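Local coordinates for protein nuclease NucT (PDB 6EHI) that belongs to the phospholipase D-like family of nucleases and folds as a mixed beta sheet with helices on both faces, paired with a second copy of itself, at residues A[23-28]-A[45-50]; A[30-36]-A[109-113]; A[50-55]-A[79-85]; A[60-64]-A[152-156]; A[116-122]-A[134-139]. The protein carries 1 engineered substitution. Residue numbers count along the deposited sequence, not the author numbering.

All five contacts build one alpha/beta domain around a mixed sheet. Contact 1 packs helices 16-28 and 44-54 together on one face. Contact 3 carries that layer onward along helix 44-54, and the two share Ile50. Contacts 2 and 5 are strand pairings about 13 Å apart between centres, joined through neighbouring strands 108-112 and 116-120. Contact 4 lays helix 142-158 on the other face and meets contact 2 through Lys35 and Gln61. Along the chain contact 1 closes before 3, 4 and 5 open, while 1 and 2 interleave. Contacts 3 and 5 lie farthest apart, about 22 Å between centres. The sheet thus lies between two helical layers, and contacts 2, 4 and, most extensively, 5 touch the second subunit.

Contact 1 (A[23-28]-A[45-50])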
# COMPACT_ATOMS: atom_id res chain seq x y z
N LEU A 23 3.31 0.17 -14.56
CA LEU A 23 1.92 -0.19 -14.29
C LEU A 23 1.13 -0.08 -15.60
O LEU A 23 0.36 -0.94 -15.94
CB LEU A 23 1.31 0.79 -13.25
CG LEU A 23 -0.17 0.55 -12.92
CD1 LEU A 23 -0.32 -0.87 -12.44
CD2 LEU A 23 -0.66 1.54 -11.88
N ILE A 24 1.28 1.05 -16.28
CA ILE A 24 0.57 1.31 -17.53
C ILE A 24 0.94 0.28 -18.55
O ILE A 24 0.05 -0.26 -19.19
CB ILE A 24 0.73 2.74 -17.98
CG1 ILE A 24 -0.26 3.52 -17.16
CG2 ILE A 24 0.42 2.93 -19.47
CD1 ILE A 24 -0.26 4.98 -17.36
N SER A 25 2.23 -0.02 -18.66
CA SER A 25 2.66 -1.07 -19.58
C SER A 25 2.14 -2.47 -19.21
O SER A 25 1.71 -3.26 -20.07
CB SER A 25 4.17 -1.04 -19.73
OG SER A 25 4.60 -2.17 -20.40
N GLY A 26 2.11 -2.79 -17.93
CA GLY A 26 1.59 -4.06 -17.46
C GLY A 26 0.14 -4.24 -17.85
O GLY A 26 -0.31 -5.31 -18.20
N ILE A 27 -0.65 -3.19 -17.72
CA ILE A 27 -2.11 -3.25 -18.05
C ILE A 27 -2.28 -3.35 -19.57
O ILE A 27 -3.06 -4.16 -20.04
CB ILE A 27 -2.87 -2.00 -17.51
CG1 ILE A 27 -2.95 -2.05 -16.00
CG2 ILE A 27 -4.23 -1.83 -18.17
CD1 ILE A 27 -3.40 -0.72 -15.45
N SER A 28 -1.58 -2.46 -20.26
CA SER A 28 -1.65 -2.27 -21.70
C SER A 28 -1.28 -3.48 -22.46
O SER A 28 -2.00 -3.83 -23.39
CB SER A 28 -0.81 -1.12 -22.11
OG SER A 28 -1.47 -0.01 -21.63
N ASP A 45 -5.07 8.77 -17.34
CA ASP A 45 -4.21 8.03 -18.25
C ASP A 45 -4.24 6.55 -17.95
O ASP A 45 -4.26 5.74 -18.88
CB ASP A 45 -2.76 8.54 -18.31
CG ASP A 45 -2.64 10.02 -18.83
OD1 ASP A 45 -3.52 10.49 -19.57
OD2 ASP A 45 -1.66 10.67 -18.45
N ILE A 46 -4.33 6.17 -16.67
CA ILE A 46 -4.42 4.74 -16.37
C ILE A 46 -5.79 4.19 -16.86
O ILE A 46 -5.85 3.05 -17.28
CB ILE A 46 -4.27 4.46 -14.85
CG1 ILE A 46 -2.89 4.92 -14.35
CG2 ILE A 46 -4.35 2.98 -14.58
CD1 ILE A 46 -2.67 4.96 -12.87
N ALA A 47 -6.85 4.95 -16.68
CA ALA A 47 -8.17 4.55 -17.18
C ALA A 47 -8.12 4.36 -18.71
O ALA A 47 -8.70 3.42 -19.24
CB ALA A 47 -9.25 5.53 -16.80
N ARG A 48 -7.45 5.27 -19.40
CA ARG A 48 -7.38 5.13 -20.89
C ARG A 48 -6.64 3.87 -21.22
O ARG A 48 -6.99 3.21 -22.14
CB ARG A 48 -6.79 6.40 -21.54
CG ARG A 48 -7.85 7.46 -21.67
CD ARG A 48 -7.43 8.59 -22.61
NE ARG A 48 -6.59 9.52 -21.86
CZ ARG A 48 -7.07 10.50 -21.09
NH1 ARG A 48 -8.40 10.65 -20.94
NH2 ARG A 48 -6.23 11.27 -20.40
N ALA A 49 -5.66 3.48 -20.42
CA ALA A 49 -4.89 2.27 -20.65
C ALA A 49 -5.75 1.03 -20.47
O ALA A 49 -5.67 0.07 -21.28
CB ALA A 49 -3.66 2.20 -19.73
N ILE A 50 -6.64 1.06 -19.47
CA ILE A 50 -7.67 0.03 -19.31
C ILE A 50 -8.62 -0.07 -20.51
O ILE A 50 -8.78 -1.17 -21.06
CB ILE A 50 -8.42 0.19 -17.98
CG1 ILE A 50 -7.51 -0.08 -16.79
CG2 ILE A 50 -9.60 -0.72 -17.93
CD1 ILE A 50 -8.08 0.46 -15.48
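This is a buried helix-helix contact in the layer that covers one face of the central sheet of this PLD-like alpha/beta fold. Helices 16-28 and 44-54 lie side by side and nearly parallel: over these segments their axes make an angle of 17° and approach to 9.2 Å. Strand 33-38 runs between them in the chain, and Ile50 continues the packing onto Val60 and Ile62 of strand 59-65. The interface is almost wholly apolar. Ile46 packs against three residues of the other helix, with CG1 4.0 Å from Ile24 CD1, CG2 3.9 Å from Ile27 CD1, and CD1 4.1 Å from Leu23 CD2; beyond it, Leu23 and Ile46 both reach Trp124 and Phe129. One turn on, the small Ala49 lets the helices close up. Its CA sits 5.7 Å from Ser28 CA, and its CB is 4.2 Å from Ile24 CG2. Ile27 CG2 meets Ile50 CG1 at 4.0 Å. At the outer border the i to i+3 salt bridge between Asp45 OD1 and Arg48 NH2 (2.9 Å) stays within its own helix. Ser28 (m) donates OG back to Ile24 O at 2.9 Å, and Ala49 CB rests 3.6 Å from that OG.

Contact 2 (A[30-36]-A[109-113]); sequences ARESVKI and VAIID
Asp113 lays its carboxylate over the backbone amides of Arg31 to Ser33. With phi/psi 48/-135 and chi1 m, OD1 accepts from Glu32 N (2.8 Å) and Ser33 N (2.9 Å), OD2 from Arg31 N (3.0 Å). Asp113 N donates to Ser33 O at 2.8 Å. Strands 33-36 and 109-112 run antiparallel (phi -107 to -137°, psi 119 to 135° beyond Ser33), axes 4.6 Å apart at 164°. Lys35 and Ile111 form the hydrogen-bonded pair (Lys35 N to Ile111 O 3.0 Å, Ile111 N to Lys35 O 2.7 Å), flanked by non-hydrogen-bonded pairs Val34-Ile112 and Ile36-Ala110. These are central strands of the PLD-like sheet, and Asp113 occupies the aspartate position of the family's HKD motif. Val34, Ile36, Ala110 and Ile112 (m, m) share one face: Val34 CG1 is 4.1 Å from Ile112 CD1, and Ile36 CG1 is 4.2 Å from Ala110 CB. Lys35 and Ile111 take the other face, where Lys35 NZ bonds to Gln61. A water joins Ser33 OG (2.8 Å), Ile111 O (2.8 Å) and Asp113 O (2.9 Å).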
# COMPACT_ATOMS: atom_id res chain seq x y z
N ALA A 30 -1.47 -6.68 -21.34
CA ALA A 30 -2.20 -7.89 -20.97
C ALA A 30 -2.77 -8.58 -22.21
O ALA A 30 -3.20 -7.97 -23.18
CB ALA A 30 -3.34 -7.65 -19.99
N ARG A 31 -2.69 -9.88 -22.17
CA ARG A 31 -3.15 -10.73 -23.27
C ARG A 31 -4.44 -11.44 -22.95
O ARG A 31 -5.07 -11.95 -23.87
CB ARG A 31 -2.09 -11.80 -23.60
CG ARG A 31 -0.71 -11.23 -23.77
CD ARG A 31 0.29 -12.28 -24.24
NE ARG A 31 1.53 -11.59 -24.61
CZ ARG A 31 2.64 -12.19 -25.08
NH1 ARG A 31 2.70 -13.51 -25.29
NH2 ARG A 31 3.70 -11.43 -25.36
N GLU A 32 -4.83 -11.52 -21.66
CA GLU A 32 -6.03 -12.25 -21.20
C GLU A 32 -6.96 -11.52 -20.25
O GLU A 32 -8.19 -11.48 -20.47
CB GLU A 32 -5.60 -13.53 -20.44
CG GLU A 32 -4.78 -14.48 -21.31
CD GLU A 32 -5.59 -15.07 -22.45
OE1 GLU A 32 -6.80 -15.31 -22.21
OE2 GLU A 32 -5.04 -15.30 -23.55
N SER A 33 -6.40 -11.04 -19.14
CA SER A 33 -7.22 -10.49 -18.09
C SER A 33 -6.51 -9.48 -17.22
O SER A 33 -5.26 -9.46 -17.09
CB SER A 33 -7.75 -11.57 -17.16
OG SER A 33 -6.71 -12.23 -16.48
N VAL A 34 -7.34 -8.60 -16.67
CA VAL A 34 -6.84 -7.55 -15.77
C VAL A 34 -7.82 -7.49 -14.62
O VAL A 34 -9.03 -7.26 -14.81
CB VAL A 34 -6.69 -6.18 -16.46
CG1 VAL A 34 -6.32 -5.12 -15.44
CG2 VAL A 34 -5.64 -6.20 -17.55
N LYS A 35 -7.30 -7.76 -13.42
CA LYS A 35 -8.07 -7.78 -12.23
C LYS A 35 -7.55 -6.73 -11.28
O LYS A 35 -6.36 -6.72 -10.92
CB LYS A 35 -8.02 -9.16 -11.58
CG LYS A 35 -8.72 -10.30 -12.43
CD LYS A 35 -8.49 -11.69 -11.85
CE LYS A 35 -9.05 -12.76 -12.76
NZ LYS A 35 -10.53 -12.77 -12.58
N ILE A 36 -8.43 -5.80 -10.86
CA ILE A 36 -7.94 -4.65 -10.09
C ILE A 36 -8.80 -4.46 -8.88
O ILE A 36 -10.05 -4.59 -8.95
CB ILE A 36 -8.02 -3.35 -10.91
CG1 ILE A 36 -7.08 -3.42 -12.10
CG2 ILE A 36 -7.80 -2.07 -10.09
CD1 ILE A 36 -7.43 -2.54 -13.33
N VAL A 109 -4.21 -2.89 -6.04
CA VAL A 109 -3.70 -4.15 -6.53
C VAL A 109 -4.11 -4.30 -7.97
O VAL A 109 -5.28 -4.08 -8.27
CB VAL A 109 -4.28 -5.28 -5.67
CG1 VAL A 109 -4.02 -6.64 -6.28
CG2 VAL A 109 -3.73 -5.22 -4.27
N ALA A 110 -3.16 -4.71 -8.82
CA ALA A 110 -3.52 -5.10 -10.18
C ALA A 110 -2.91 -6.50 -10.50
O ALA A 110 -1.70 -6.72 -10.28
CB ALA A 110 -3.06 -4.13 -11.18
N ILE A 111 -3.76 -7.43 -10.89
CA ILE A 111 -3.30 -8.77 -11.31
C ILE A 111 -3.43 -8.87 -12.83
O ILE A 111 -4.54 -8.81 -13.36
CB ILE A 111 -4.10 -9.85 -10.67
CG1 ILE A 111 -4.26 -9.68 -9.12
CG2 ILE A 111 -3.45 -11.21 -10.96
CD1 ILE A 111 -5.30 -10.53 -8.50
N ILE A 112 -2.35 -9.17 -13.51
CA ILE A 112 -2.34 -9.16 -14.96
C ILE A 112 -2.17 -10.61 -15.43
O ILE A 112 -1.16 -11.25 -15.11
CB ILE A 112 -1.16 -8.32 -15.53
CG1 ILE A 112 -1.10 -6.90 -14.96
CG2 ILE A 112 -1.25 -8.24 -17.05
CD1 ILE A 112 -2.42 -6.15 -14.98
N ASP A 113 -3.13 -11.10 -16.23
CA ASP A 113 -3.08 -12.49 -16.74
C ASP A 113 -2.79 -13.43 -15.50
O ASP A 113 -3.37 -13.32 -14.40
CB ASP A 113 -2.06 -12.59 -17.85
CG ASP A 113 -2.32 -11.62 -19.09
OD1 ASP A 113 -3.47 -11.11 -19.30
OD2 ASP A 113 -1.40 -11.42 -19.93
O HOH W 1 -5.45 -11.37 -14.12

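Contact 3 (A[50-55]-A[79-85]); sequences IKSVAS and YLDKYPN
The backbone of 50-54 is helical. Segment 79-85 starts in helix at Tyr79 and Leu80, makes a type I beta turn from Leu80 to Tyr83 (Tyr83 N to Leu80 O 3.1 Å), then extends through Tyr83 and Pro84 (psi near 140°) to Asn85 with positive phi, 65°. The closest CA pairs are Lys51-Tyr83 at 7.3 Å and Ala54-Asn85 at 5.7 Å.

The aromatic interactions centre on Lys51, whose side chain (chi1 m, chi2 and chi3 t, chi4 -142°, between wells) threads between two tyrosines, both chi1 t. Its CG lies over the Tyr83 ring, 3.7 Å from the centroid in a CH-pi contact. Farther out, CE is 3.6 Å from the Tyr79 centroid, and NZ makes a cation-pi contact 3.9 Å from that same centroid, over the ring face.

Apolar packing lies deeper. Leu80 (m, t) brings CD2 to 3.6 Å from Lys51 CG and CD1 to 4.2 Å from Ile50 CD1. Ala54 CB is 3.8 Å from Tyr83 CD2. A backbone oxygen also comes close to that methyl, Pro84 O lying 3.3 Å from Ala54 CB.

The hydrogen bonding is a relay: Tyr83 OH donates to Ser55 OG (2.7 Å), and Ser55 OG, chi1 m, donates back to Lys51 O (3.0 Å).

Ile50 and Leu80 both rest on Ile62. Two successive beta-alpha-beta units, 33-38 to 59-65 and 59-65 to 86-91, thus pack their connections together on one face of the parallel part of the PLD-like sheet.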
# COMPACT_ATOMS: atom_id res chain seq x y z
N ILE A 50 -6.64 1.06 -19.47
CA ILE A 50 -7.67 0.03 -19.31
C ILE A 50 -8.62 -0.07 -20.51
O ILE A 50 -8.78 -1.17 -21.06
CB ILE A 50 -8.42 0.19 -17.98
CG1 ILE A 50 -7.51 -0.08 -16.79
CG2 ILE A 50 -9.60 -0.72 -17.93
CD1 ILE A 50 -8.08 0.46 -15.48
N LYS A 51 -9.18 1.07 -20.93
CA LYS A 51 -10.01 1.13 -22.14
C LYS A 51 -9.29 0.52 -23.35
O LYS A 51 -9.85 -0.25 -24.15
CB LYS A 51 -10.46 2.56 -22.44
CG LYS A 51 -11.55 3.08 -21.52
CD LYS A 51 -11.98 4.49 -21.89
CE LYS A 51 -13.38 4.86 -21.40
NZ LYS A 51 -14.15 5.71 -22.41
N SER A 52 -7.99 0.84 -23.46
CA SER A 52 -7.20 0.44 -24.61
C SER A 52 -7.09 -1.09 -24.65
O SER A 52 -7.27 -1.72 -25.66
CB SER A 52 -5.79 1.06 -24.52
OG SER A 52 -5.04 0.71 -25.67
N VAL A 53 -6.81 -1.70 -23.50
CA VAL A 53 -6.70 -3.11 -23.49
C VAL A 53 -8.06 -3.85 -23.55
O VAL A 53 -8.20 -4.84 -24.28
CB VAL A 53 -5.76 -3.57 -22.36
CG1 VAL A 53 -6.46 -3.51 -21.03
CG2 VAL A 53 -5.20 -4.93 -22.68
N ALA A 54 -9.11 -3.33 -22.88
CA ALA A 54 -10.47 -3.85 -22.97
C ALA A 54 -10.90 -3.76 -24.46
O ALA A 54 -11.55 -4.66 -24.96
CB ALA A 54 -11.45 -3.05 -22.13
N SER A 55 -10.43 -2.75 -25.17
CA SER A 55 -10.79 -2.63 -26.63
C SER A 55 -10.19 -3.75 -27.50
O SER A 55 -10.62 -3.99 -28.62
CB SER A 55 -10.37 -1.29 -27.21
OG SER A 55 -11.22 -0.29 -26.77
N TYR A 79 -16.68 6.51 -15.90
CA TYR A 79 -16.00 6.55 -17.21
C TYR A 79 -15.82 5.11 -17.71
O TYR A 79 -15.92 4.88 -18.87
CB TYR A 79 -14.70 7.39 -17.04
CG TYR A 79 -13.75 7.56 -18.22
CD1 TYR A 79 -14.12 8.29 -19.37
CD2 TYR A 79 -12.44 7.05 -18.17
CE1 TYR A 79 -13.25 8.46 -20.45
CE2 TYR A 79 -11.56 7.23 -19.24
CZ TYR A 79 -11.97 7.93 -20.37
OH TYR A 79 -11.08 8.08 -21.40
N LEU A 80 -15.64 4.12 -16.80
CA LEU A 80 -15.37 2.77 -17.21
C LEU A 80 -16.54 1.82 -17.11
O LEU A 80 -16.52 0.72 -17.70
CB LEU A 80 -14.17 2.24 -16.38
CG LEU A 80 -12.83 2.91 -16.62
CD1 LEU A 80 -11.85 2.34 -15.64
CD2 LEU A 80 -12.39 2.52 -18.02
N ASP A 81 -17.57 2.21 -16.40
CA ASP A 81 -18.68 1.31 -16.06
C ASP A 81 -19.25 0.38 -17.16
O ASP A 81 -19.22 -0.87 -17.06
CB ASP A 81 -19.81 2.15 -15.45
CG ASP A 81 -21.07 1.34 -15.16
OD1 ASP A 81 -21.04 0.10 -14.97
OD2 ASP A 81 -22.14 1.99 -15.09
N LYS A 82 -19.76 0.98 -18.20
CA LYS A 82 -20.39 0.20 -19.26
C LYS A 82 -19.43 -0.08 -20.44
O LYS A 82 -19.86 -0.47 -21.51
CB LYS A 82 -21.71 0.87 -19.72
CG LYS A 82 -22.91 0.64 -18.79
CD LYS A 82 -24.08 1.58 -19.09
CE LYS A 82 -24.71 2.12 -17.82
NZ LYS A 82 -25.25 1.00 -17.00
N TYR A 83 -18.13 0.09 -20.25
CA TYR A 83 -17.16 -0.18 -21.29
C TYR A 83 -17.13 -1.65 -21.65
O TYR A 83 -17.29 -2.50 -20.81
CB TYR A 83 -15.78 0.32 -20.85
CG TYR A 83 -14.90 0.67 -22.03
CD1 TYR A 83 -15.09 1.89 -22.72
CD2 TYR A 83 -13.92 -0.22 -22.46
CE1 TYR A 83 -14.31 2.19 -23.83
CE2 TYR A 83 -13.16 0.06 -23.58
CZ TYR A 83 -13.36 1.27 -24.25
OH TYR A 83 -12.58 1.55 -25.33
N PRO A 84 -16.99 -1.97 -22.94
CA PRO A 84 -16.88 -3.37 -23.34
C PRO A 84 -15.82 -4.14 -22.56
O PRO A 84 -14.74 -3.60 -22.26
CB PRO A 84 -16.53 -3.26 -24.81
CG PRO A 84 -17.35 -2.10 -25.20
CD PRO A 84 -17.14 -1.10 -24.12
N ASN A 85 -16.19 -5.36 -22.19
CA ASN A 85 -15.33 -6.34 -21.49
C ASN A 85 -14.96 -5.85 -20.09
O ASN A 85 -14.05 -6.41 -19.50
CB ASN A 85 -14.06 -6.66 -22.31
CG ASN A 85 -14.36 -7.04 -23.76
OD1 ASN A 85 -13.84 -6.45 -24.72
ND2 ASN A 85 -15.16 -8.04 -23.91

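Contact 4 (A[60-64]-A[152-156]); sequences VQIIY and YQKML
In this PLD-like alpha/beta fold, helix 142-158 covers the face of the sheet remote from helices 16-28 and 44-54, and residues 152-156 cross strand 60-64 at 67°, axes 10.0 Å apart. The strand has regular beta geometry and sends Gln61 and Ile63 toward the helix, while Val60 and Ile62 point away. The closest CA atoms are those of Ile63 and Leu156, 7.2 Å apart.

Ile63, chi1 m and chi2 t, buries the most area. Its CD1 sits over the Tyr152 ring face in a CH-pi contact, 4.0 Å from the centroid, and touches Met155 CB at 3.7 Å; its CG1 meets Leu156 CD1 at 3.8 Å. Leu156 adopts an off-well chi1 of -144° with chi2 near 41°, which carries its methyls to the strand. Met155 (m, t, p) also packs on Leu91 and on Tyr14 of the second subunit. Tyr152, with chi1 t and chi2 87°, points its ring toward the sheet, so its OH lies 3.1 Å from Gln61 O and 3.5 Å from Ile63 CG1 and hydrogen-bonds to Ile36 O. In Gln61 (m, t, chi3 -46°) OE1 accepts a hydrogen bond from Lys35 NZ, and NE2 lies 3.3 Å from Leu156 CD2.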
# COMPACT_ATOMS: atom_id res chain seq x y z
N VAL A 60 -11.60 -7.13 -18.13
CA VAL A 60 -11.19 -6.28 -17.06
C VAL A 60 -12.22 -6.28 -15.95
O VAL A 60 -13.43 -6.18 -16.19
CB VAL A 60 -10.99 -4.87 -17.58
CG1 VAL A 60 -10.56 -3.98 -16.47
CG2 VAL A 60 -9.99 -4.88 -18.70
N GLN A 61 -11.76 -6.43 -14.73
CA GLN A 61 -12.63 -6.37 -13.54
C GLN A 61 -11.99 -5.37 -12.56
O GLN A 61 -10.78 -5.39 -12.39
CB GLN A 61 -12.67 -7.72 -12.90
CG GLN A 61 -13.39 -8.72 -13.79
CD GLN A 61 -13.30 -10.15 -13.29
OE1 GLN A 61 -12.21 -10.61 -12.90
NE2 GLN A 61 -14.45 -10.85 -13.23
N ILE A 62 -12.78 -4.46 -12.04
CA ILE A 62 -12.28 -3.42 -11.12
C ILE A 62 -13.17 -3.34 -9.93
O ILE A 62 -14.34 -3.07 -10.11
CB ILE A 62 -12.27 -2.07 -11.85
CG1 ILE A 62 -11.64 -2.22 -13.24
CG2 ILE A 62 -11.49 -1.03 -11.01
CD1 ILE A 62 -11.58 -0.93 -14.00
N ILE A 63 -12.67 -3.67 -8.73
CA ILE A 63 -13.36 -3.45 -7.43
C ILE A 63 -12.88 -2.11 -6.87
O ILE A 63 -11.67 -1.95 -6.65
CB ILE A 63 -13.04 -4.58 -6.42
CG1 ILE A 63 -13.30 -5.96 -7.06
CG2 ILE A 63 -13.74 -4.29 -5.13
CD1 ILE A 63 -12.92 -7.19 -6.24
N TYR A 64 -13.78 -1.12 -6.75
CA TYR A 64 -13.50 0.18 -6.12
C TYR A 64 -13.96 0.24 -4.67
O TYR A 64 -15.07 -0.31 -4.31
CB TYR A 64 -14.24 1.22 -6.87
CG TYR A 64 -13.87 1.58 -8.29
CD1 TYR A 64 -14.24 0.76 -9.41
CD2 TYR A 64 -13.07 2.71 -8.56
CE1 TYR A 64 -13.94 1.13 -10.71
CE2 TYR A 64 -12.74 3.05 -9.85
CZ TYR A 64 -13.17 2.27 -10.92
OH TYR A 64 -12.83 2.59 -12.22
N TYR A 152 -9.01 -12.55 -4.69
CA TYR A 152 -9.68 -11.59 -5.57
C TYR A 152 -11.12 -12.09 -5.91
O TYR A 152 -12.12 -11.36 -5.83
CB TYR A 152 -8.87 -11.33 -6.82
CG TYR A 152 -9.48 -10.17 -7.61
CD1 TYR A 152 -9.16 -8.86 -7.35
CD2 TYR A 152 -10.47 -10.40 -8.54
CE1 TYR A 152 -9.73 -7.81 -8.07
CE2 TYR A 152 -11.02 -9.37 -9.28
CZ TYR A 152 -10.67 -8.05 -9.04
OH TYR A 152 -11.25 -7.00 -9.74
N GLN A 153 -11.20 -13.33 -6.30
CA GLN A 153 -12.51 -13.99 -6.55
C GLN A 153 -13.46 -13.95 -5.41
O GLN A 153 -14.65 -13.66 -5.62
CB GLN A 153 -12.27 -15.44 -7.00
CG GLN A 153 -11.59 -15.53 -8.36
CD GLN A 153 -12.25 -14.71 -9.47
OE1 GLN A 153 -13.33 -15.04 -9.91
NE2 GLN A 153 -11.61 -13.64 -9.89
N LYS A 154 -12.96 -14.14 -4.19
CA LYS A 154 -13.78 -14.01 -2.99
C LYS A 154 -14.26 -12.56 -2.79
O LYS A 154 -15.43 -12.31 -2.54
CB LYS A 154 -13.03 -14.45 -1.70
CG LYS A 154 -12.84 -15.97 -1.57
CD LYS A 154 -12.46 -16.45 -0.17
CE LYS A 154 -13.19 -15.81 1.01
NZ LYS A 154 -14.44 -16.45 1.49
N MET A 155 -13.33 -11.60 -3.00
CA MET A 155 -13.73 -10.20 -2.99
C MET A 155 -14.85 -9.91 -4.01
O MET A 155 -15.78 -9.10 -3.70
CB MET A 155 -12.54 -9.29 -3.24
CG MET A 155 -11.63 -9.40 -2.03
SD MET A 155 -10.07 -8.48 -2.31
CE MET A 155 -10.66 -6.82 -2.28
N LEU A 156 -14.70 -10.42 -5.19
CA LEU A 156 -15.62 -10.15 -6.29
C LEU A 156 -17.02 -10.62 -5.94
O LEU A 156 -18.03 -9.99 -6.30
CB LEU A 156 -15.14 -10.90 -7.54
CG LEU A 156 -15.34 -10.23 -8.90
CD1 LEU A 156 -15.09 -8.75 -9.00
CD2 LEU A 156 -14.45 -11.02 -9.90

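Contact 5 (A[116-122]-A[134-139]). With ACT (acetate ion), chain M.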
# COMPACT_ATOMS: atom_id res chain seq x y z
N ILE A 116 1.54 -11.29 -13.55
CA ILE A 116 2.12 -10.17 -12.80
C ILE A 116 1.13 -9.71 -11.73
O ILE A 116 -0.06 -9.77 -11.92
CB ILE A 116 2.38 -8.87 -13.67
CG1 ILE A 116 3.16 -9.17 -14.95
CG2 ILE A 116 3.09 -7.81 -12.85
CD1 ILE A 116 2.99 -8.01 -15.98
N VAL A 117 1.65 -9.39 -10.54
CA VAL A 117 0.86 -8.63 -9.57
C VAL A 117 1.61 -7.37 -9.17
O VAL A 117 2.83 -7.36 -9.01
CB VAL A 117 0.38 -9.44 -8.40
CG1 VAL A 117 1.54 -10.03 -7.64
CG2 VAL A 117 -0.49 -8.53 -7.52
N PHE A 118 0.85 -6.26 -9.14
CA PHE A 118 1.29 -4.93 -8.68
C PHE A 118 0.62 -4.63 -7.41
O PHE A 118 -0.61 -4.80 -7.24
CB PHE A 118 0.91 -3.79 -9.68
CG PHE A 118 1.58 -3.90 -11.02
CD1 PHE A 118 1.04 -4.63 -12.07
CD2 PHE A 118 2.73 -3.17 -11.28
CE1 PHE A 118 1.64 -4.63 -13.28
CE2 PHE A 118 3.38 -3.21 -12.51
CZ PHE A 118 2.84 -3.95 -13.50
N LEU A 119 1.40 -4.35 -6.39
CA LEU A 119 0.82 -3.93 -5.13
C LEU A 119 1.66 -2.87 -4.43
O LEU A 119 2.69 -2.54 -4.90
CB LEU A 119 0.54 -5.14 -4.21
CG LEU A 119 1.73 -5.98 -3.74
CD1 LEU A 119 2.51 -5.35 -2.60
CD2 LEU A 119 1.28 -7.31 -3.26
N GLY A 120 1.22 -2.32 -3.31
CA GLY A 120 1.97 -1.20 -2.71
C GLY A 120 1.01 -0.16 -2.14
O GLY A 120 -0.13 -0.47 -1.76
N SER A 121 1.51 1.05 -1.98
CA SER A 121 0.80 2.10 -1.24
C SER A 121 0.07 3.05 -2.10
O SER A 121 -0.71 3.83 -1.57
CB SER A 121 1.83 2.90 -0.39
OG SER A 121 2.85 3.54 -1.18
N ALA A 122 0.33 3.03 -3.40
CA ALA A 122 -0.08 4.17 -4.23
C ALA A 122 -1.55 3.98 -4.73
O ALA A 122 -1.79 3.10 -5.50
CB ALA A 122 0.80 4.27 -5.44
N GLU A 134 5.69 7.00 -2.00
CA GLU A 134 4.88 5.78 -2.13
C GLU A 134 5.84 4.68 -2.36
O GLU A 134 7.02 4.91 -2.75
CB GLU A 134 3.95 5.84 -3.38
CG GLU A 134 3.02 7.01 -3.40
CD GLU A 134 1.72 6.83 -2.64
OE1 GLU A 134 1.51 5.87 -1.86
OE2 GLU A 134 0.91 7.77 -2.72
N VAL A 135 5.34 3.48 -2.32
CA VAL A 135 6.02 2.36 -2.91
C VAL A 135 5.10 1.61 -3.84
O VAL A 135 3.88 1.36 -3.54
CB VAL A 135 6.71 1.43 -1.91
CG1 VAL A 135 7.85 2.12 -1.19
CG2 VAL A 135 5.73 0.83 -0.93
N LEU A 136 5.69 1.06 -4.90
CA LEU A 136 4.94 0.22 -5.87
C LEU A 136 5.80 -1.01 -6.13
O LEU A 136 7.02 -0.85 -6.52
CB LEU A 136 4.66 0.98 -7.15
CG LEU A 136 3.64 0.35 -8.07
CD1 LEU A 136 2.92 1.46 -8.83
CD2 LEU A 136 4.32 -0.54 -9.05
N LEU A 137 5.28 -2.19 -5.88
CA LEU A 137 6.00 -3.46 -6.12
C LEU A 137 5.34 -4.26 -7.21
O LEU A 137 4.13 -4.50 -7.18
CB LEU A 137 6.08 -4.28 -4.87
CG LEU A 137 6.96 -5.54 -5.12
CD1 LEU A 137 8.28 -5.26 -4.47
CD2 LEU A 137 6.39 -6.81 -4.64
N LYS A 138 6.12 -4.62 -8.20
CA LYS A 138 5.75 -5.59 -9.25
C LYS A 138 6.42 -6.91 -8.98
O LYS A 138 7.63 -6.93 -8.64
CB LYS A 138 6.24 -5.09 -10.59
CG LYS A 138 5.89 -5.94 -11.79
CD LYS A 138 6.44 -5.26 -13.06
CE LYS A 138 6.39 -6.20 -14.25
NZ LYS A 138 7.20 -5.58 -15.33
N THR A 139 5.64 -7.96 -9.01
CA THR A 139 6.19 -9.31 -8.93
C THR A 139 5.58 -10.26 -9.89
O THR A 139 4.40 -10.16 -10.23
CB THR A 139 6.19 -9.86 -7.50
OG1 THR A 139 6.90 -11.12 -7.42
CG2 THR A 139 4.82 -10.10 -7.00
C ACT M . 0.00 0.28 -6.32
O ACT M . 0.65 0.59 -5.24
OXT ACT M . -0.83 1.07 -6.80
CH3 ACT M . 0.23 -0.99 -7.07
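At Ser121 a side chain takes over from the backbone in the strand pairing: Val135 N donates to Ser121 OG at 2.7 Å, while Ser121 N still donates to Val135 O at 2.9 Å. The same OG, chi1 p, donates to Glu134 OE1 (2.8 Å), which also bonds to Asn106 of the second subunit. Gly120 just before has phi/psi 142/-159, where a CB would clash with Val135 O. Gly120-Ser121 is the Gly-Ser of the HKD motif, at the end of an antiparallel pair in the PLD-like sheet, with helix 126-130 in the connection. Upstream, regular pairing holds in Val117-Thr139 (N-O 2.9 Å both ways) and Leu119-Leu137 (2.8 Å both ways). Leu119 and Leu137 each pack on their own counterparts in the second subunit; on the other face, Phe118 CD2 meets Leu136 CD2 at 3.8 Å beneath helix 16-28. An acetate sits beside Gly120, bonded by Ala122 N to its O (3.1 Å) and by Trp124, its CH3 3.8 Å from Leu136 CG.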